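Local coordinates for Serine/threonine-protein kinase Tel1 (Chaetomium thermophilum, PDB 6SKY) that probably phosphorylates serine and threonine residues of target proteins at the expense of ATP, acting as a DNA damage sensor that activates checkpoint signalling, at residues Arg1599-Glu1604 with Ala1633-Gly1638; Trp1617-Ser1622 with Gly1627-Trp1632; Val2079-Leu2084 with Tyr2124-Gln2129. All coordinates share one frame; numbering follows the deposited sequence.

Interaction 1: residues Arg1599-Glu1604 with Ala1633-Gly1638; sequences RLDVIE and AGRVLG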
ATOM      1  N   ARG A1599     -27.235  41.165  -3.507  1.00 70.37           N
ATOM      2  CA  ARG A1599     -27.904  41.386  -4.779  1.00 70.37           C
ATOM      3  C   ARG A1599     -28.040  42.866  -5.091  1.00 70.37           C
ATOM      4  O   ARG A1599     -28.177  43.232  -6.261  1.00 70.37           O
ATOM      5  CB  ARG A1599     -29.284  40.723  -4.773  1.00 70.37           C
ATOM      6  CG  ARG A1599     -29.808  40.387  -6.159  1.00 70.37           C
ATOM      7  CD  ARG A1599     -31.078  39.555  -6.103  1.00 70.37           C
ATOM      8  NE  ARG A1599     -31.436  39.032  -7.420  1.00 70.37           N
ATOM      9  CZ  ARG A1599     -32.568  38.388  -7.693  1.00 70.37           C
ATOM     10  NH1 ARG A1599     -33.467  38.184  -6.741  1.00 70.37           N
ATOM     11  NH2 ARG A1599     -32.800  37.948  -8.923  1.00 70.37           N
ATOM     12  N   LEU A1600     -28.003  43.718  -4.070  1.00 67.20           N
ATOM     13  CA  LEU A1600     -28.052  45.162  -4.228  1.00 67.20           C
ATOM     14  C   LEU A1600     -26.672  45.793  -4.208  1.00 67.20           C
ATOM     15  O   LEU A1600     -26.555  46.992  -3.957  1.00 67.20           O
ATOM     16  CB  LEU A1600     -28.908  45.778  -3.126  1.00 67.20           C
ATOM     17  CG  LEU A1600     -30.229  45.070  -2.851  1.00 67.20           C
ATOM     18  CD1 LEU A1600     -30.939  45.731  -1.689  1.00 67.20           C
ATOM     19  CD2 LEU A1600     -31.096  45.073  -4.095  1.00 67.20           C
ATOM     20  N   ASP A1601     -25.630  45.014  -4.456  1.00 58.51           N
ATOM     21  CA  ASP A1601     -24.261  45.474  -4.332  1.00 58.51           C
ATOM     22  C   ASP A1601     -23.691  45.794  -5.705  1.00 58.51           C
ATOM     23  O   ASP A1601     -24.028  45.153  -6.700  1.00 58.51           O
ATOM     24  CB  ASP A1601     -23.409  44.415  -3.636  1.00 58.51           C
ATOM     25  CG  ASP A1601     -22.108  44.961  -3.120  1.00 58.51           C
ATOM     26  OD1 ASP A1601     -21.374  45.584  -3.904  1.00 58.51           O
ATOM     27  OD2 ASP A1601     -21.817  44.771  -1.926  1.00 58.51           O
ATOM     28  N   VAL A1602     -22.818  46.800  -5.750  1.00 57.39           N
ATOM     29  CA  VAL A1602     -22.226  47.203  -7.017  1.00 57.39           C
ATOM     30  C   VAL A1602     -21.293  46.128  -7.549  1.00 57.39           C
ATOM     31  O   VAL A1602     -21.047  46.068  -8.757  1.00 57.39           O
ATOM     32  CB  VAL A1602     -21.508  48.557  -6.865  1.00 57.39           C
ATOM     33  CG1 VAL A1602     -20.276  48.430  -5.993  1.00 57.39           C
ATOM     34  CG2 VAL A1602     -21.154  49.127  -8.216  1.00 57.39           C
ATOM     35  N   ILE A1603     -20.777  45.267  -6.679  1.00 55.92           N
ATOM     36  CA  ILE A1603     -20.032  44.080  -7.074  1.00 55.92           C
ATOM     37  C   ILE A1603     -20.760  42.888  -6.474  1.00 55.92           C
ATOM     38  O   ILE A1603     -20.742  42.693  -5.253  1.00 55.92           O
ATOM     39  CB  ILE A1603     -18.573  44.127  -6.610  1.00 55.92           C
ATOM     40  CG1 ILE A1603     -17.832  45.258  -7.316  1.00 55.92           C
ATOM     41  CG2 ILE A1603     -17.899  42.805  -6.882  1.00 55.92           C
ATOM     42  CD1 ILE A1603     -16.357  45.275  -7.049  1.00 55.92           C
ATOM     43  N   GLU A1604     -21.410  42.097  -7.324  1.00 62.94           N
ATOM     44  CA  GLU A1604     -22.214  40.973  -6.864  1.00 62.94           C
ATOM     45  C   GLU A1604     -21.904  39.653  -7.551  1.00 62.94           C
ATOM     46  O   GLU A1604     -22.300  38.606  -7.027  1.00 62.94           O
ATOM     47  CB  GLU A1604     -23.705  41.280  -7.044  1.00 62.94           C
ATOM     48  CG  GLU A1604     -24.183  41.249  -8.473  1.00 62.94           C
ATOM     49  CD  GLU A1604     -25.621  41.707  -8.617  1.00 62.94           C
ATOM     50  OE1 GLU A1604     -25.911  42.871  -8.271  1.00 62.94           O
ATOM     51  OE2 GLU A1604     -26.461  40.901  -9.071  1.00 62.94           O
ATOM     52  N   ALA A1633     -14.579  45.904   1.474  1.00 30.93           N
ATOM     53  CA  ALA A1633     -13.380  45.422   0.805  1.00 30.93           C
ATOM     54  C   ALA A1633     -13.095  43.975   1.164  1.00 30.93           C
ATOM     55  O   ALA A1633     -12.638  43.200   0.321  1.00 30.93           O
ATOM     56  CB  ALA A1633     -12.189  46.300   1.164  1.00 30.93           C
ATOM     57  N   GLY A1634     -13.354  43.593   2.410  1.00 28.87           N
ATOM     58  CA  GLY A1634     -13.218  42.200   2.784  1.00 28.87           C
ATOM     59  C   GLY A1634     -14.205  41.309   2.069  1.00 28.87           C
ATOM     60  O   GLY A1634     -13.874  40.199   1.676  1.00 28.87           O
ATOM     61  N   ARG A1635     -15.431  41.782   1.889  1.00 34.04           N
ATOM     62  CA  ARG A1635     -16.407  40.996   1.147  1.00 34.04           C
ATOM     63  C   ARG A1635     -15.969  40.790  -0.297  1.00 34.04           C
ATOM     64  O   ARG A1635     -16.096  39.690  -0.843  1.00 34.04           O
ATOM     65  CB  ARG A1635     -17.762  41.679   1.210  1.00 34.04           C
ATOM     66  CG  ARG A1635     -18.915  40.759   1.033  1.00 34.04           C
ATOM     67  CD  ARG A1635     -20.119  41.542   0.620  1.00 34.04           C
ATOM     68  NE  ARG A1635     -21.077  41.717   1.698  1.00 34.04           N
ATOM     69  CZ  ARG A1635     -22.146  42.496   1.605  1.00 34.04           C
ATOM     70  NH1 ARG A1635     -22.374  43.171   0.492  1.00 34.04           N
ATOM     71  NH2 ARG A1635     -22.979  42.603   2.623  1.00 34.04           N
ATOM     72  N   VAL A1636     -15.414  41.827  -0.922  1.00 31.12           N
ATOM     73  CA  VAL A1636     -14.955  41.701  -2.304  1.00 31.12           C
ATOM     74  C   VAL A1636     -13.746  40.777  -2.399  1.00 31.12           C
ATOM     75  O   VAL A1636     -13.674  39.922  -3.289  1.00 31.12           O
ATOM     76  CB  VAL A1636     -14.657  43.091  -2.889  1.00 31.12           C
ATOM     77  CG1 VAL A1636     -13.951  42.973  -4.209  1.00 31.12           C
ATOM     78  CG2 VAL A1636     -15.936  43.855  -3.058  1.00 31.12           C
ATOM     79  N   LEU A1637     -12.779  40.922  -1.494  1.00 27.92           N
ATOM     80  CA  LEU A1637     -11.611  40.046  -1.516  1.00 27.92           C
ATOM     81  C   LEU A1637     -11.987  38.603  -1.222  1.00 27.92           C
ATOM     82  O   LEU A1637     -11.421  37.675  -1.808  1.00 27.92           O
ATOM     83  CB  LEU A1637     -10.576  40.519  -0.507  1.00 27.92           C
ATOM     84  CG  LEU A1637      -9.802  41.792  -0.791  1.00 27.92           C
ATOM     85  CD1 LEU A1637      -8.921  42.090   0.390  1.00 27.92           C
ATOM     86  CD2 LEU A1637      -8.977  41.621  -2.027  1.00 27.92           C
ATOM     87  N   GLY A1638     -12.931  38.389  -0.309  1.00 24.70           N
ATOM     88  CA  GLY A1638     -13.353  37.041   0.001  1.00 24.70           C
ATOM     89  C   GLY A1638     -14.083  36.390  -1.148  1.00 24.70           C
ATOM     90  O   GLY A1638     -13.891  35.208  -1.418  1.00 24.70           O
TER
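Asp1601 and Arg1635 form the salt bridge of this contact, with OD2 of Asp1601 3.0 Å from NH1 of Arg1635. The carboxylate oxygen arrives at the edge of the guanidinium, in its plane; the planes of the two flat groups are turned about 60° against each other, and OD2 and NH1 alone make the bridge. Arg1635 leaves helix 1627-1644 with CG anti to the backbone N (chi1 -155°), and a bend at chi3 brings NH1 to the acid.

The other carboxylate oxygen works inside the loop. OD1 of Asp1601 accepts from the backbone N of Ile1603 at 2.9 Å, an Asx turn with an almost straight N-H...O angle of 171°. The nitrogen comes from the anti side, somewhat out of the carboxylate plane. The indole NE1 of Trp1632 adds a weak bond to the same OD1.

Apolar contact is slight: CD1 of Ile1603 lies 4.3 Å from CG2 of Val1636, a single methyl-to-methyl touch between the loop and the helix.

Arg1635 also reaches the preceding part of the loop, where its NH2 donates to the carbonyl of Pro1595. One buried arginine thus binds the loop before helix 1606-1619 at two places; the acid probably balances much of its charge, and the other acid oxygen, bonded in the Asx turn, would help to fix the carboxylate.

Interaction 2: residues Trp1617-Ser1622 with Gly1627-Trp1632; sequences WKSCSS and GEYLAW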
ATOM      1  N   TRP A1617      -8.066  45.707  -3.124  1.00 40.18           N
ATOM      2  CA  TRP A1617      -7.034  45.544  -2.108  1.00 40.18           C
ATOM      3  C   TRP A1617      -6.072  46.720  -2.111  1.00 40.18           C
ATOM      4  O   TRP A1617      -5.693  47.221  -1.049  1.00 40.18           O
ATOM      5  CB  TRP A1617      -6.265  44.245  -2.312  1.00 40.18           C
ATOM      6  CG  TRP A1617      -5.072  44.186  -1.435  1.00 40.18           C
ATOM      7  CD1 TRP A1617      -3.772  44.198  -1.821  1.00 40.18           C
ATOM      8  CD2 TRP A1617      -5.066  44.153  -0.009  1.00 40.18           C
ATOM      9  NE1 TRP A1617      -2.954  44.157  -0.726  1.00 40.18           N
ATOM     10  CE2 TRP A1617      -3.729  44.129   0.401  1.00 40.18           C
ATOM     11  CE3 TRP A1617      -6.068  44.130   0.963  1.00 40.18           C
ATOM     12  CZ2 TRP A1617      -3.365  44.087   1.736  1.00 40.18           C
ATOM     13  CZ3 TRP A1617      -5.706  44.089   2.278  1.00 40.18           C
ATOM     14  CH2 TRP A1617      -4.370  44.066   2.657  1.00 40.18           C
ATOM     15  N   LYS A1618      -5.656  47.167  -3.293  1.00 45.56           N
ATOM     16  CA  LYS A1618      -4.810  48.347  -3.385  1.00 45.56           C
ATOM     17  C   LYS A1618      -5.447  49.545  -2.702  1.00 45.56           C
ATOM     18  O   LYS A1618      -4.744  50.390  -2.142  1.00 45.56           O
ATOM     19  CB  LYS A1618      -4.536  48.661  -4.847  1.00 45.56           C
ATOM     20  CG  LYS A1618      -3.150  49.140  -5.137  1.00 45.56           C
ATOM     21  CD  LYS A1618      -2.991  49.371  -6.615  1.00 45.56           C
ATOM     22  CE  LYS A1618      -3.304  48.117  -7.383  1.00 45.56           C
ATOM     23  NZ  LYS A1618      -3.294  48.365  -8.840  1.00 45.56           N
ATOM     24  N   SER A1619      -6.774  49.630  -2.734  1.00 46.02           N
ATOM     25  CA  SER A1619      -7.471  50.753  -2.122  1.00 46.02           C
ATOM     26  C   SER A1619      -7.470  50.652  -0.607  1.00 46.02           C
ATOM     27  O   SER A1619      -7.148  51.621   0.086  1.00 46.02           O
ATOM     28  CB  SER A1619      -8.897  50.817  -2.646  1.00 46.02           C
ATOM     29  OG  SER A1619      -9.700  51.602  -1.795  1.00 46.02           O
ATOM     30  N   CYS A1620      -7.830  49.492  -0.065  1.00 48.78           N
ATOM     31  CA  CYS A1620      -7.913  49.347   1.383  1.00 48.78           C
ATOM     32  C   CYS A1620      -6.539  49.092   1.979  1.00 48.78           C
ATOM     33  O   CYS A1620      -6.350  48.152   2.754  1.00 48.78           O
ATOM     34  CB  CYS A1620      -8.881  48.231   1.769  1.00 48.78           C
ATOM     35  SG  CYS A1620      -8.515  46.618   1.102  1.00 48.78           S
ATOM     36  N   SER A1621      -5.585  49.944   1.626  1.00 57.97           N
ATOM     37  CA  SER A1621      -4.236  49.960   2.170  1.00 57.97           C
ATOM     38  C   SER A1621      -3.863  51.381   2.543  1.00 57.97           C
ATOM     39  O   SER A1621      -2.729  51.826   2.360  1.00 57.97           O
ATOM     40  CB  SER A1621      -3.234  49.367   1.183  1.00 57.97           C
ATOM     41  OG  SER A1621      -3.512  48.001   0.933  1.00 57.97           O
ATOM     42  N   SER A1622      -4.841  52.112   3.061  1.00 72.78           N
ATOM     43  CA  SER A1622      -4.712  53.473   3.552  1.00 72.78           C
ATOM     44  C   SER A1622      -5.026  53.482   5.047  1.00 72.78           C
ATOM     45  O   SER A1622      -5.147  52.433   5.682  1.00 72.78           O
ATOM     46  CB  SER A1622      -5.634  54.414   2.777  1.00 72.78           C
ATOM     47  OG  SER A1622      -5.692  55.681   3.400  1.00 72.78           O
ATOM     48  N   GLY A1627     -14.836  51.772   8.872  1.00 43.27           N
ATOM     49  CA  GLY A1627     -14.973  50.361   9.142  1.00 43.27           C
ATOM     50  C   GLY A1627     -15.862  49.677   8.132  1.00 43.27           C
ATOM     51  O   GLY A1627     -15.611  48.536   7.743  1.00 43.27           O
ATOM     52  N   GLU A1628     -16.912  50.363   7.694  1.00 45.67           N
ATOM     53  CA  GLU A1628     -17.800  49.754   6.718  1.00 45.67           C
ATOM     54  C   GLU A1628     -17.133  49.627   5.361  1.00 45.67           C
ATOM     55  O   GLU A1628     -17.423  48.684   4.618  1.00 45.67           O
ATOM     56  CB  GLU A1628     -19.097  50.545   6.631  1.00 45.67           C
ATOM     57  CG  GLU A1628     -20.106  50.118   7.677  1.00 45.67           C
ATOM     58  CD  GLU A1628     -21.287  51.057   7.794  1.00 45.67           C
ATOM     59  OE1 GLU A1628     -21.123  52.157   8.365  1.00 45.67           O
ATOM     60  OE2 GLU A1628     -22.383  50.696   7.318  1.00 45.67           O
ATOM     61  N   TYR A1629     -16.203  50.519   5.032  1.00 39.96           N
ATOM     62  CA  TYR A1629     -15.470  50.328   3.790  1.00 39.96           C
ATOM     63  C   TYR A1629     -14.546  49.124   3.879  1.00 39.96           C
ATOM     64  O   TYR A1629     -14.395  48.387   2.904  1.00 39.96           O
ATOM     65  CB  TYR A1629     -14.673  51.566   3.415  1.00 39.96           C
ATOM     66  CG  TYR A1629     -13.957  51.360   2.112  1.00 39.96           C
ATOM     67  CD1 TYR A1629     -14.628  51.465   0.914  1.00 39.96           C
ATOM     68  CD2 TYR A1629     -12.620  51.021   2.082  1.00 39.96           C
ATOM     69  CE1 TYR A1629     -13.989  51.253  -0.270  1.00 39.96           C
ATOM     70  CE2 TYR A1629     -11.974  50.807   0.901  1.00 39.96           C
ATOM     71  CZ  TYR A1629     -12.661  50.928  -0.272  1.00 39.96           C
ATOM     72  OH  TYR A1629     -12.010  50.716  -1.457  1.00 39.96           O
ATOM     73  N   LEU A1630     -13.910  48.911   5.030  1.00 35.16           N
ATOM     74  CA  LEU A1630     -13.074  47.728   5.183  1.00 35.16           C
ATOM     75  C   LEU A1630     -13.898  46.453   5.168  1.00 35.16           C
ATOM     76  O   LEU A1630     -13.439  45.435   4.651  1.00 35.16           O
ATOM     77  CB  LEU A1630     -12.261  47.806   6.466  1.00 35.16           C
ATOM     78  CG  LEU A1630     -11.096  48.779   6.430  1.00 35.16           C
ATOM     79  CD1 LEU A1630     -10.152  48.472   7.548  1.00 35.16           C
ATOM     80  CD2 LEU A1630     -10.388  48.697   5.114  1.00 35.16           C
ATOM     81  N   ALA A1631     -15.114  46.486   5.704  1.00 32.98           N
ATOM     82  CA  ALA A1631     -15.983  45.322   5.590  1.00 32.98           C
ATOM     83  C   ALA A1631     -16.353  45.052   4.141  1.00 32.98           C
ATOM     84  O   ALA A1631     -16.364  43.900   3.702  1.00 32.98           O
ATOM     85  CB  ALA A1631     -17.236  45.511   6.433  1.00 32.98           C
ATOM     86  N   TRP A1632     -16.654  46.101   3.377  1.00 35.23           N
ATOM     87  CA  TRP A1632     -16.972  45.913   1.965  1.00 35.23           C
ATOM     88  C   TRP A1632     -15.769  45.385   1.186  1.00 35.23           C
ATOM     89  O   TRP A1632     -15.908  44.504   0.328  1.00 35.23           O
ATOM     90  CB  TRP A1632     -17.477  47.227   1.380  1.00 35.23           C
ATOM     91  CG  TRP A1632     -17.784  47.174  -0.065  1.00 35.23           C
ATOM     92  CD1 TRP A1632     -18.927  46.728  -0.642  1.00 35.23           C
ATOM     93  CD2 TRP A1632     -16.936  47.595  -1.131  1.00 35.23           C
ATOM     94  NE1 TRP A1632     -18.841  46.830  -2.002  1.00 35.23           N
ATOM     95  CE2 TRP A1632     -17.625  47.364  -2.326  1.00 35.23           C
ATOM     96  CE3 TRP A1632     -15.657  48.136  -1.189  1.00 35.23           C
ATOM     97  CZ2 TRP A1632     -17.080  47.657  -3.558  1.00 35.23           C
ATOM     98  CZ3 TRP A1632     -15.122  48.422  -2.406  1.00 35.23           C
ATOM     99  CH2 TRP A1632     -15.828  48.184  -3.578  1.00 35.23           C
TER
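The phenol of Tyr1629 points across from helix 1627-1644 to Ser1619, where its OH and the serine OG lie 2.5 Å apart in a hydrogen bond that either hydroxyl could donate. Both first torsions are near anti, Ser1619 OG and Tyr1629 CG each lying opposite the residue's own backbone N, and the two arms converge at an angle, bringing the hydroxyls together. The serine oxygen approaches the phenol obliquely. So does CB of Cys1620, which lies 4.1 Å from CE2 of Tyr1629.

The same CB of Cys1620 also meets Leu1630, whose CD2 methyl comes within 3.7 Å, so that Cys1620 packs against two successive side chains of the helix. These contacts sit at the corner of a helical hairpin: helix 1606-1619 ends, Cys1620 forms the centre of an inverse gamma turn, and a short connection leads into helix 1627-1644. In the turn, OG of Ser1621 donates back to the carbonyl O of Trp1617 at 3.0 Å, while also lying over one face of that indole, toward its rim. Beyond the hairpin, Phe1592 meets the Tyr1629 ring edge-to-face, and Leu1630 packs on Val2067 of helix 2052-2070.

Interaction 3: residues Val2079-Leu2084 with Tyr2124-Gln2129; sequences VLRQQL and YADVSQ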
ATOM      1  N   VAL A2079      -0.094  31.708   6.649  1.00 28.40           N
ATOM      2  CA  VAL A2079      -0.989  32.551   7.432  1.00 28.40           C
ATOM      3  C   VAL A2079      -1.794  33.462   6.521  1.00 28.40           C
ATOM      4  O   VAL A2079      -2.982  33.709   6.753  1.00 28.40           O
ATOM      5  CB  VAL A2079      -0.186  33.354   8.467  1.00 28.40           C
ATOM      6  CG1 VAL A2079      -1.112  34.198   9.295  1.00 28.40           C
ATOM      7  CG2 VAL A2079       0.607  32.421   9.339  1.00 28.40           C
ATOM      8  N   LEU A2080      -1.161  33.970   5.469  1.00 28.76           N
ATOM      9  CA  LEU A2080      -1.848  34.834   4.522  1.00 28.76           C
ATOM     10  C   LEU A2080      -3.008  34.111   3.857  1.00 28.76           C
ATOM     11  O   LEU A2080      -4.118  34.649   3.756  1.00 28.76           O
ATOM     12  CB  LEU A2080      -0.851  35.324   3.480  1.00 28.76           C
ATOM     13  CG  LEU A2080      -1.315  36.367   2.486  1.00 28.76           C
ATOM     14  CD1 LEU A2080      -1.270  37.714   3.141  1.00 28.76           C
ATOM     15  CD2 LEU A2080      -0.429  36.325   1.284  1.00 28.76           C
ATOM     16  N   ARG A2081      -2.776  32.884   3.399  1.00 26.17           N
ATOM     17  CA  ARG A2081      -3.851  32.149   2.748  1.00 26.17           C
ATOM     18  C   ARG A2081      -4.908  31.691   3.742  1.00 26.17           C
ATOM     19  O   ARG A2081      -6.080  31.588   3.380  1.00 26.17           O
ATOM     20  CB  ARG A2081      -3.278  30.977   1.971  1.00 26.17           C
ATOM     21  CG  ARG A2081      -2.192  31.395   1.019  1.00 26.17           C
ATOM     22  CD  ARG A2081      -1.635  30.229   0.253  1.00 26.17           C
ATOM     23  NE  ARG A2081      -2.520  29.888  -0.843  1.00 26.17           N
ATOM     24  CZ  ARG A2081      -2.355  30.320  -2.083  1.00 26.17           C
ATOM     25  NH1 ARG A2081      -3.217  29.969  -3.024  1.00 26.17           N
ATOM     26  NH2 ARG A2081      -1.324  31.093  -2.381  1.00 26.17           N
ATOM     27  N   GLN A2082      -4.532  31.445   4.996  1.00 21.95           N
ATOM     28  CA  GLN A2082      -5.536  31.172   6.017  1.00 21.95           C
ATOM     29  C   GLN A2082      -6.460  32.364   6.221  1.00 21.95           C
ATOM     30  O   GLN A2082      -7.676  32.201   6.355  1.00 21.95           O
ATOM     31  CB  GLN A2082      -4.862  30.799   7.329  1.00 21.95           C
ATOM     32  CG  GLN A2082      -4.316  29.401   7.369  1.00 21.95           C
ATOM     33  CD  GLN A2082      -3.459  29.151   8.588  1.00 21.95           C
ATOM     34  OE1 GLN A2082      -3.320  30.007   9.450  1.00 21.95           O
ATOM     35  NE2 GLN A2082      -2.873  27.974   8.658  1.00 21.95           N
ATOM     36  N   GLN A2083      -5.904  33.573   6.256  1.00 24.31           N
ATOM     37  CA  GLN A2083      -6.740  34.761   6.407  1.00 24.31           C
ATOM     38  C   GLN A2083      -7.641  34.969   5.200  1.00 24.31           C
ATOM     39  O   GLN A2083      -8.810  35.350   5.343  1.00 24.31           O
ATOM     40  CB  GLN A2083      -5.875  35.992   6.626  1.00 24.31           C
ATOM     41  CG  GLN A2083      -4.947  35.908   7.793  1.00 24.31           C
ATOM     42  CD  GLN A2083      -5.669  35.825   9.095  1.00 24.31           C
ATOM     43  OE1 GLN A2083      -6.781  36.314   9.230  1.00 24.31           O
ATOM     44  NE2 GLN A2083      -5.043  35.197  10.072  1.00 24.31           N
ATOM     45  N   LEU A2084      -7.122  34.737   3.999  1.00 19.93           N
ATOM     46  CA  LEU A2084      -7.968  34.865   2.817  1.00 19.93           C
ATOM     47  C   LEU A2084      -9.082  33.826   2.811  1.00 19.93           C
ATOM     48  O   LEU A2084     -10.206  34.106   2.381  1.00 19.93           O
ATOM     49  CB  LEU A2084      -7.119  34.764   1.560  1.00 19.93           C
ATOM     50  CG  LEU A2084      -6.339  36.024   1.235  1.00 19.93           C
ATOM     51  CD1 LEU A2084      -5.335  35.740   0.169  1.00 19.93           C
ATOM     52  CD2 LEU A2084      -7.292  37.087   0.786  1.00 19.93           C
ATOM     53  N   TYR A2124      -4.513  22.228  -1.385  1.00 24.53           N
ATOM     54  CA  TYR A2124      -5.396  21.438  -0.539  1.00 24.53           C
ATOM     55  C   TYR A2124      -5.756  22.137   0.761  1.00 24.53           C
ATOM     56  O   TYR A2124      -6.874  21.968   1.250  1.00 24.53           O
ATOM     57  CB  TYR A2124      -4.783  20.080  -0.227  1.00 24.53           C
ATOM     58  CG  TYR A2124      -5.606  19.304   0.765  1.00 24.53           C
ATOM     59  CD1 TYR A2124      -6.860  18.820   0.427  1.00 24.53           C
ATOM     60  CD2 TYR A2124      -5.145  19.079   2.045  1.00 24.53           C
ATOM     61  CE1 TYR A2124      -7.617  18.131   1.329  1.00 24.53           C
ATOM     62  CE2 TYR A2124      -5.897  18.389   2.953  1.00 24.53           C
ATOM     63  CZ  TYR A2124      -7.129  17.915   2.591  1.00 24.53           C
ATOM     64  OH  TYR A2124      -7.876  17.224   3.507  1.00 24.53           O
ATOM     65  N   ALA A2125      -4.842  22.910   1.344  1.00 25.36           N
ATOM     66  CA  ALA A2125      -5.152  23.588   2.597  1.00 25.36           C
ATOM     67  C   ALA A2125      -6.315  24.559   2.425  1.00 25.36           C
ATOM     68  O   ALA A2125      -7.268  24.559   3.219  1.00 25.36           O
ATOM     69  CB  ALA A2125      -3.913  24.307   3.116  1.00 25.36           C
ATOM     70  N   ASP A2126      -6.270  25.374   1.371  1.00 25.96           N
ATOM     71  CA  ASP A2126      -7.332  26.341   1.125  1.00 25.96           C
ATOM     72  C   ASP A2126      -8.655  25.653   0.854  1.00 25.96           C
ATOM     73  O   ASP A2126      -9.698  26.070   1.365  1.00 25.96           O
ATOM     74  CB  ASP A2126      -6.960  27.232  -0.055  1.00 25.96           C
ATOM     75  CG  ASP A2126      -5.499  27.613  -0.058  1.00 25.96           C
ATOM     76  OD1 ASP A2126      -4.845  27.477   0.996  1.00 25.96           O
ATOM     77  OD2 ASP A2126      -5.001  28.053  -1.114  1.00 25.96           O
ATOM     78  N   VAL A2127      -8.628  24.597   0.045  1.00 22.43           N
ATOM     79  CA  VAL A2127      -9.853  23.903  -0.323  1.00 22.43           C
ATOM     80  C   VAL A2127     -10.482  23.253   0.896  1.00 22.43           C
ATOM     81  O   VAL A2127     -11.690  23.358   1.115  1.00 22.43           O
ATOM     82  CB  VAL A2127      -9.568  22.875  -1.429  1.00 22.43           C
ATOM     83  CG1 VAL A2127     -10.780  22.028  -1.671  1.00 22.43           C
ATOM     84  CG2 VAL A2127      -9.181  23.578  -2.689  1.00 22.43           C
ATOM     85  N   SER A2128      -9.674  22.583   1.711  1.00 20.47           N
ATOM     86  CA  SER A2128     -10.218  21.913   2.880  1.00 20.47           C
ATOM     87  C   SER A2128     -10.798  22.913   3.862  1.00 20.47           C
ATOM     88  O   SER A2128     -11.873  22.685   4.426  1.00 20.47           O
ATOM     89  CB  SER A2128      -9.146  21.068   3.551  1.00 20.47           C
ATOM     90  OG  SER A2128      -8.229  21.881   4.234  1.00 20.47           O
ATOM     91  N   GLN A2129     -10.113  24.038   4.066  1.00 20.61           N
ATOM     92  CA  GLN A2129     -10.618  25.066   4.968  1.00 20.61           C
ATOM     93  C   GLN A2129     -11.963  25.611   4.502  1.00 20.61           C
ATOM     94  O   GLN A2129     -12.930  25.667   5.277  1.00 20.61           O
ATOM     95  CB  GLN A2129      -9.587  26.175   5.069  1.00 20.61           C
ATOM     96  CG  GLN A2129     -10.013  27.361   5.851  1.00 20.61           C
ATOM     97  CD  GLN A2129      -8.902  28.349   5.994  1.00 20.61           C
ATOM     98  OE1 GLN A2129      -7.760  28.054   5.682  1.00 20.61           O
ATOM     99  NE2 GLN A2129      -9.225  29.532   6.462  1.00 20.61           N
TER
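Arg2081 grips Asp2126 side-on with two nitrogens, and both go to the same oxygen. NE of Arg2081 donates to OD2 of Asp2126 at 3.1 Å, and NH1 of the arginine donates to that OD2 at 3.2 Å. The acceptor lies in the guanidinium plane, and the carboxylate is tilted from it by only 19°. NE comes in on the syn side of OD2, slightly out of the carboxylate plane, while NH1 approaches nearly along the C-O axis. A bend at chi3 (80°) swings the guanidinium over to the acid. OD1 of Asp2126 stays farther off, 3.8 Å from NE of Arg2081.

The second polar link is of side chain to backbone. Gln2129, extended beyond CG, reaches with NE2 to the carbonyl O of Gln2082 at 3.1 Å, in the carbonyl plane and on a lone pair, with an N-H...O angle of 155°. Its OE1 lies beside CA and CG of Gln2082. Within helix 2124-2143, the O of Ala2125 takes two donors from one face of its plane, the backbone N of Gln2129 and OG of Ser2128.

Both helices belong to the alpha-helical FAT region. Phe1641 of helix 1627-1644 packs against Asp2126, and Trp2035 of helix 2035-2047 touches both Gln2082 and Gln2129, so further helices border the link between 2077-2097 and 2124-2143.

Starting from the N-terminal side, residues 1599-1604 come first, in the loop before helix 1606-1619, and interaction 1 closes when the chain returns along helix 1627-1644. Interaction 2 opens and closes within that span, tying the end of helix 1606-1619 to the start of 1627-1644. The two share the latter helix and touch: Ala1633 packs on Cys1620 and Leu1637 on Trp1617. Interaction 3 follows more than 400 residues later, in series with both, and closes a largely helical span between helices 2077-2097 and 2124-2143. Its centre is about 20 Å from that of interaction 1, yet Phe1641, farther along helix 1627-1644, also touches Leu2084, linking the regions.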